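Local atomic coordinates of small ribosomal subunit protein bS6 (Thermotoga maritima, PDB entry 1VMB), a protein that probably binds 16S ribosomal RNA together with protein bS18, as a structural constituent of the small ribosomal subunit. Residues Arg19-Met24 / Thr108-Asp113; Lys57-Gly62 / Val80-Cys85. All blocks are in the same frame, centred on the assembly; numbering follows the deposited sequence.

In the fold
The two interactions belong to one four-stranded antiparallel sheet, ordered 54-66, 73-85, 19-27, 103-110. Interaction 1 joins inner strand 19-27 to edge strand 103-110; interaction 2 joins inner strand 73-85 to the other edge, 54-66. Their centres are about 10 Å apart. The inner strands are direct neighbours: Tyr21 N lies 2.8 Å from Phe83 O and Ser23 O lies 2.9 Å from Ile81 N, both probable hydrogen bonds. Side chains add a second junction, where Arg111 NH1 of interaction 1 packs 3.6 Å from Tyr82 CE1 of interaction 2. The ethanediol, probably from the crystallisation liquor, lies beside Asp113 in interaction 1.

Interaction 1: residues Arg19-Met24 / Thr108-Asp113; sequences RIYESM and TFRRFD. With EDO (1,2-ethanediol), chain C.
Glu22 and Phe109 face each other as a hydrogen-bonded antiparallel pair, Glu22 N to Phe109 O and Phe109 N to Glu22 O both measuring 2.8 Å. They join inner strand 19-27 to edge strand 103-110 in the ferredoxin-like sheet of bS6. A third backbone bond, Arg111 N to Ile20 O at 2.7 Å, extends the pairing to the residue at the N-cap position of helix 112-122.

On the face carrying Tyr21 and Ser23, Ser23 OG and Thr108 OG1 are hydrogen-bonded at 2.8 Å, and Tyr97 of helix 91-98 also bonds Ser23 OG. Arg110 CB lies 3.6 Å from Tyr21 CE2, and chi1 of -171°, anti to the backbone N, puts Arg110 CG over one face of the Tyr21 ring. Farther out, the guanidinium groups of Arg19 and Arg110 stack with planes 3° apart and centres 4.4 Å apart. Glu115 forms a salt bridge with Arg110 NE and probably offsets the repulsion between these like charges.

Glu22 and Phe109 turn their side chains to the other face. In the one of two deposited Glu22 conformers given here, so with some reserve, OE1 makes a salt bridge with Arg111 NH1 (2.7 Å), met on its anti side, 30° out of the carboxylate plane. Asp113 fixes the plane of the Arg111 guanidinium by two near-coplanar bonds: NE and NH2 grip OD1 and OD2 side-on, one to each oxygen, through syn lone pairs. Ethanediol O1 donates to Asp113 OD1. Beyond the strand end, Phe112 CE1 sits 3.3 Å above the centre of the Arg110 guanidinium, on the face opposite the one Arg19 CD covers.

Interaction 2: residues Lys57-Gly62 / Val80-Cys85; sequences KVERMG and VIYFRC
Of the two hydrogen-bonded pairs between 57-62 and 80-85, Glu59-Val80 has both bonds short: Glu59 N reaches Val80 O at 2.8 Å with an almost straight N-H...O angle of 176°, and Val80 N returns to Glu59 O at 3.0 Å. Two residues along, Tyr82 N donates to Lys57 O at 2.8 Å, but the reciprocal bond from Lys57 N to Tyr82 O is weak at 3.4 Å.

Between these hydrogen-bonded pairs stands the non-hydrogen-bonded pair Val58 and Ile81. Their side chains lie side by side and point the same way, with Val58 CG2 4.1 Å from Ile81 CG1. This is the helix-covered face of the ferredoxin-like sheet: Ile81 packs on Val43 and Ile47 of helix 33-51, and the edge strand 54-66 closes the sheet beside it. Arg60 belongs to the same side, bridged to Glu37 of that helix and to Asp77.

The face bearing Lys57, Glu59, Val80 and Tyr82 is mixed. Val80 is buried against Met61 and Met24, and Tyr82 is touched by Glu22 and Arg111, whereas the solvent side is that of Lys57 and Glu59. Glu59 brings its carboxylate to the edge of the Tyr82 ring, the two planes 83° apart, and OE1 comes within 3.5 Å of Tyr82 CE2. A bond from Tyr82 OH to the same oxygen is possible but not settled. Lys57 CG stands anti to the backbone N (chi1 -168°), and the extended chain beyond it carries NZ to a salt bridge on the anti lone pair of Glu59 OE2, though their 2.5 Å separation is doubtfully short. At the other end, a classic beta bulge sets both Met61 and Gly62 opposite Tyr78, while Met61 SD rests 3.9 Å from Val80 CG2.

Interaction 1: residues Arg19-Met24 / Thr108-Asp113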
loop_
_atom_site.group_PDB
_atom_site.type_symbol
_atom_site.label_atom_id
_atom_site.label_comp_id
_atom_site.label_asym_id
_atom_site.label_seq_id
_atom_site.Cartn_x
_atom_site.Cartn_y
_atom_site.Cartn_z
ATOM N N ARG A 19 -4.827 -4.678 -14.360
ATOM C CA ARG A 19 -4.347 -3.331 -14.144
ATOM C C ARG A 19 -3.353 -3.410 -13.041
ATOM O O ARG A 19 -3.501 -4.269 -12.159
ATOM C CB ARG A 19 -5.539 -2.463 -13.759
ATOM C CG ARG A 19 -6.599 -2.334 -14.884
ATOM C CD ARG A 19 -7.803 -1.483 -14.470
ATOM N NE ARG A 19 -8.780 -1.372 -15.554
ATOM C CZ ARG A 19 -9.936 -0.706 -15.462
ATOM N NH1 ARG A 19 -10.259 -0.087 -14.341
ATOM N NH2 ARG A 19 -10.744 -0.628 -16.510
ATOM N N ILE A 20 -2.373 -2.500 -13.042
ATOM C CA ILE A 20 -1.297 -2.528 -12.068
ATOM C C ILE A 20 -1.426 -1.328 -11.147
ATOM O O ILE A 20 -1.574 -0.213 -11.623
ATOM C CB ILE A 20 0.117 -2.499 -12.797
ATOM C CG1 ILE A 20 0.296 -3.656 -13.774
ATOM C CG2 ILE A 20 1.282 -2.479 -11.804
ATOM C CD1 ILE A 20 1.495 -3.523 -14.694
ATOM N N TYR A 21 -1.340 -1.571 -9.844
ATOM C CA TYR A 21 -1.438 -0.524 -8.822
ATOM C C TYR A 21 -0.299 -0.496 -7.864
ATOM O O TYR A 21 0.373 -1.501 -7.680
ATOM C CB TYR A 21 -2.706 -0.792 -8.007
ATOM C CG TYR A 21 -3.941 -0.647 -8.849
ATOM C CD1 TYR A 21 -4.453 -1.747 -9.569
ATOM C CD2 TYR A 21 -4.596 0.555 -8.954
ATOM C CE1 TYR A 21 -5.584 -1.629 -10.364
ATOM C CE2 TYR A 21 -5.710 0.677 -9.751
ATOM C CZ TYR A 21 -6.209 -0.406 -10.459
ATOM O OH TYR A 21 -7.338 -0.254 -11.276
ATOM N N GLU A 22 -0.023 0.702 -7.330
ATOM C CA GLU A 22 0.806 0.844 -6.123
ATOM C C GLU A 22 -0.050 1.381 -5.017
ATOM O O GLU A 22 -0.910 2.231 -5.230
ATOM C CB GLU A 22 2.049 1.694 -6.357
ATOM C CG GLU A 22 1.732 3.138 -6.583
ATOM C CD GLU A 22 2.938 4.029 -6.643
ATOM O OE1 GLU A 22 4.032 3.632 -7.135
ATOM O OE2 GLU A 22 2.768 5.161 -6.170
ATOM N N SER A 23 0.217 0.895 -3.807
ATOM C CA SER A 23 -0.379 1.493 -2.612
ATOM C C SER A 23 0.673 1.658 -1.574
ATOM O O SER A 23 1.306 0.671 -1.163
ATOM C CB SER A 23 -1.522 0.624 -2.042
ATOM O OG SER A 23 -2.257 1.354 -1.065
ATOM N N MET A 24 0.892 2.913 -1.164
ATOM C CA MET A 24 1.891 3.258 -0.150
ATOM C C MET A 24 1.104 3.598 1.078
ATOM O O MET A 24 0.136 4.393 1.006
ATOM C CB MET A 24 2.752 4.463 -0.563
ATOM C CG MET A 24 3.859 4.809 0.449
ATOM S SD MET A 24 4.693 6.368 0.116
ATOM C CE MET A 24 3.744 7.381 1.224
ATOM N N THR A 108 -3.049 5.421 -3.117
ATOM C CA THR A 108 -3.118 4.335 -4.020
ATOM C C THR A 108 -3.277 4.823 -5.446
ATOM O O THR A 108 -4.180 5.624 -5.740
ATOM C CB THR A 108 -4.311 3.462 -3.642
ATOM O OG1 THR A 108 -4.139 2.946 -2.287
ATOM C CG2 THR A 108 -4.390 2.263 -4.591
ATOM N N PHE A 109 -2.419 4.337 -6.323
ATOM C CA PHE A 109 -2.361 4.822 -7.700
ATOM C C PHE A 109 -2.294 3.706 -8.703
ATOM O O PHE A 109 -1.463 2.773 -8.570
ATOM C CB PHE A 109 -1.123 5.710 -7.959
ATOM C CG PHE A 109 -0.998 6.907 -7.039
ATOM C CD1 PHE A 109 -1.738 8.062 -7.294
ATOM C CD2 PHE A 109 -0.094 6.926 -6.009
ATOM C CE1 PHE A 109 -1.586 9.197 -6.464
ATOM C CE2 PHE A 109 0.062 8.059 -5.189
ATOM C CZ PHE A 109 -0.726 9.151 -5.411
ATOM N N ARG A 110 -3.042 3.879 -9.776
ATOM C CA ARG A 110 -2.846 3.012 -10.940
ATOM C C ARG A 110 -1.563 3.379 -11.697
ATOM O O ARG A 110 -1.305 4.552 -12.016
ATOM C CB ARG A 110 -4.020 3.038 -11.885
ATOM C CG ARG A 110 -3.912 1.985 -12.980
ATOM C CD ARG A 110 -5.219 1.828 -13.698
ATOM N NE ARG A 110 -5.065 1.163 -14.980
ATOM C CZ ARG A 110 -5.976 1.209 -15.925
ATOM N NH1 ARG A 110 -7.104 1.885 -15.759
ATOM N NH2 ARG A 110 -5.747 0.618 -17.101
ATOM N N ARG A 111 -0.741 2.369 -11.922
ATOM C CA ARG A 111 0.553 2.569 -12.547
ATOM C C ARG A 111 0.469 2.328 -14.046
ATOM O O ARG A 111 0.941 1.310 -14.573
ATOM C CB ARG A 111 1.594 1.671 -11.898
ATOM C CG ARG A 111 1.953 2.113 -10.443
ATOM C CD ARG A 111 2.732 3.445 -10.383
ATOM N NE ARG A 111 3.976 3.368 -11.141
ATOM C CZ ARG A 111 5.182 3.040 -10.651
ATOM N NH1 ARG A 111 5.393 2.863 -9.348
ATOM N NH2 ARG A 111 6.215 2.981 -11.471
ATOM N N PHE A 112 -0.115 3.297 -14.757
ATOM C CA PHE A 112 -0.192 3.238 -16.200
ATOM C C PHE A 112 1.183 3.045 -16.848
ATOM O O PHE A 112 1.294 2.434 -17.887
ATOM C CB PHE A 112 -0.883 4.484 -16.780
ATOM C CG PHE A 112 -2.329 4.638 -16.365
ATOM C CD1 PHE A 112 -3.353 4.043 -17.114
ATOM C CD2 PHE A 112 -2.662 5.405 -15.252
ATOM C CE1 PHE A 112 -4.676 4.163 -16.699
ATOM C CE2 PHE A 112 -3.987 5.568 -14.849
ATOM C CZ PHE A 112 -4.999 4.932 -15.579
ATOM N N ASP A 113 2.220 3.656 -16.276
ATOM C CA ASP A 113 3.560 3.534 -16.821
ATOM C C ASP A 113 4.039 2.068 -16.838
ATOM O O ASP A 113 4.665 1.623 -17.780
ATOM C CB ASP A 113 4.516 4.430 -16.005
ATOM C CG ASP A 113 4.665 4.002 -14.576
ATOM O OD1 ASP A 113 3.673 3.906 -13.824
ATOM O OD2 ASP A 113 5.792 3.647 -14.136
HETATM C C1 EDO C . 2.360 7.306 -12.624
HETATM O O1 EDO C . 3.147 6.254 -12.087
HETATM C C2 EDO C . 0.956 6.815 -13.031
HETATM O O2 EDO C . 0.992 5.990 -14.219
#

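Interaction 2: residues Lys57-Gly62 / Val80-Cys85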
loop_
_atom_site.group_PDB
_atom_site.type_symbol
_atom_site.label_atom_id
_atom_site.label_comp_id
_atom_site.label_asym_id
_atom_site.label_seq_id
_atom_site.Cartn_x
_atom_site.Cartn_y
_atom_site.Cartn_z
ATOM N N LYS A 57 5.091 -7.299 -5.380
ATOM C CA LYS A 57 6.218 -6.817 -4.592
ATOM C C LYS A 57 5.729 -6.052 -3.378
ATOM O O LYS A 57 4.763 -5.273 -3.488
ATOM C CB LYS A 57 7.063 -5.858 -5.436
ATOM C CG LYS A 57 8.396 -5.518 -4.830
ATOM C CD LYS A 57 9.273 -4.683 -5.693
ATOM C CE LYS A 57 10.662 -4.506 -5.061
ATOM N NZ LYS A 57 11.402 -3.351 -5.687
ATOM N N VAL A 58 6.399 -6.279 -2.252
ATOM C CA VAL A 58 6.168 -5.542 -1.004
ATOM C C VAL A 58 7.538 -4.919 -0.685
ATOM O O VAL A 58 8.542 -5.635 -0.583
ATOM C CB VAL A 58 5.688 -6.457 0.101
ATOM C CG1 VAL A 58 5.564 -5.713 1.402
ATOM C CG2 VAL A 58 4.320 -7.102 -0.268
ATOM N N GLU A 59 7.595 -3.587 -0.646
ATOM C CA GLU A 59 8.828 -2.873 -0.293
ATOM C C GLU A 59 8.637 -2.291 1.093
ATOM O O GLU A 59 7.874 -1.326 1.256
ATOM C CB GLU A 59 9.130 -1.700 -1.261
ATOM C CG GLU A 59 9.398 -2.109 -2.700
ATOM C CD GLU A 59 9.726 -0.950 -3.661
ATOM O OE1 GLU A 59 9.274 0.205 -3.458
ATOM O OE2 GLU A 59 10.431 -1.236 -4.665
ATOM N N ARG A 60 9.321 -2.848 2.069
ATOM C CA ARG A 60 9.314 -2.306 3.431
ATOM C C ARG A 60 10.394 -1.229 3.507
ATOM O O ARG A 60 11.567 -1.534 3.701
ATOM C CB ARG A 60 9.562 -3.389 4.475
ATOM C CG ARG A 60 8.351 -4.347 4.631
ATOM C CD ARG A 60 7.192 -3.790 5.424
ATOM N NE ARG A 60 7.550 -3.595 6.824
ATOM C CZ ARG A 60 7.745 -2.418 7.412
ATOM N NH1 ARG A 60 7.614 -1.274 6.735
ATOM N NH2 ARG A 60 8.102 -2.376 8.701
ATOM N N MET A 61 9.983 0.033 3.358
ATOM C CA MET A 61 10.939 1.146 3.343
ATOM C C MET A 61 11.439 1.553 4.731
ATOM O O MET A 61 12.525 2.134 4.870
ATOM C CB MET A 61 10.338 2.350 2.618
ATOM C CG MET A 61 9.977 2.079 1.191
ATOM S SD MET A 61 9.128 3.560 0.507
ATOM C CE MET A 61 9.660 3.401 -1.204
ATOM N N GLY A 62 10.681 1.211 5.745
ATOM C CA GLY A 62 11.075 1.456 7.113
ATOM C C GLY A 62 10.794 2.913 7.515
ATOM O O GLY A 62 10.078 3.650 6.841
ATOM N N VAL A 80 5.381 0.125 0.566
ATOM C CA VAL A 80 4.646 0.213 -0.720
ATOM C C VAL A 80 4.361 -1.198 -1.200
ATOM O O VAL A 80 5.277 -2.056 -1.135
ATOM C CB VAL A 80 5.418 0.927 -1.775
ATOM C CG1 VAL A 80 4.513 1.180 -2.992
ATOM C CG2 VAL A 80 5.969 2.267 -1.276
ATOM N N ILE A 81 3.152 -1.463 -1.685
ATOM C CA ILE A 81 2.796 -2.778 -2.193
ATOM C C ILE A 81 2.390 -2.570 -3.634
ATOM O O ILE A 81 1.568 -1.684 -3.863
ATOM C CB ILE A 81 1.633 -3.413 -1.406
ATOM C CG1 ILE A 81 2.074 -3.688 0.023
ATOM C CG2 ILE A 81 1.198 -4.691 -2.055
ATOM C CD1 ILE A 81 0.930 -4.142 0.936
ATOM N N TYR A 82 2.972 -3.346 -4.538
ATOM C CA TYR A 82 2.638 -3.343 -5.943
ATOM C C TYR A 82 1.797 -4.549 -6.215
ATOM O O TYR A 82 2.192 -5.667 -5.851
ATOM C CB TYR A 82 3.890 -3.385 -6.796
ATOM C CG TYR A 82 4.776 -2.171 -6.548
ATOM C CD1 TYR A 82 4.604 -0.999 -7.257
ATOM C CD2 TYR A 82 5.720 -2.195 -5.549
ATOM C CE1 TYR A 82 5.434 0.151 -7.002
ATOM C CE2 TYR A 82 6.570 -1.081 -5.291
ATOM C CZ TYR A 82 6.408 0.083 -6.015
ATOM O OH TYR A 82 7.241 1.182 -5.732
ATOM N N PHE A 83 0.635 -4.331 -6.820
ATOM C CA PHE A 83 -0.283 -5.444 -7.085
ATOM C C PHE A 83 -1.063 -5.265 -8.388
ATOM O O PHE A 83 -1.112 -4.191 -8.966
ATOM C CB PHE A 83 -1.254 -5.666 -5.914
ATOM C CG PHE A 83 -2.217 -4.531 -5.681
ATOM C CD1 PHE A 83 -1.845 -3.469 -4.898
ATOM C CD2 PHE A 83 -3.521 -4.564 -6.179
ATOM C CE1 PHE A 83 -2.735 -2.440 -4.614
ATOM C CE2 PHE A 83 -4.413 -3.504 -5.898
ATOM C CZ PHE A 83 -4.008 -2.452 -5.144
ATOM N N ARG A 84 -1.714 -6.323 -8.828
ATOM C CA ARG A 84 -2.520 -6.251 -10.075
ATOM C C ARG A 84 -3.893 -6.810 -9.751
ATOM O O ARG A 84 -4.041 -7.759 -8.970
ATOM C CB ARG A 84 -1.864 -6.974 -11.267
ATOM C CG ARG A 84 -1.387 -8.316 -11.047
ATOM C CD ARG A 84 -0.358 -8.836 -12.109
ATOM N NE ARG A 84 0.635 -7.815 -12.405
ATOM C CZ ARG A 84 1.798 -8.048 -12.986
ATOM N NH1 ARG A 84 2.166 -9.296 -13.304
ATOM N NH2 ARG A 84 2.625 -7.038 -13.217
ATOM N N CYS A 85 -4.905 -6.182 -10.332
ATOM C CA CYS A 85 -6.233 -6.666 -10.189
ATOM C C CYS A 85 -7.062 -6.075 -11.328
ATOM O O CYS A 85 -6.544 -5.350 -12.139
ATOM C CB CYS A 85 -6.775 -6.285 -8.831
ATOM S SG CYS A 85 -7.029 -4.497 -8.660
#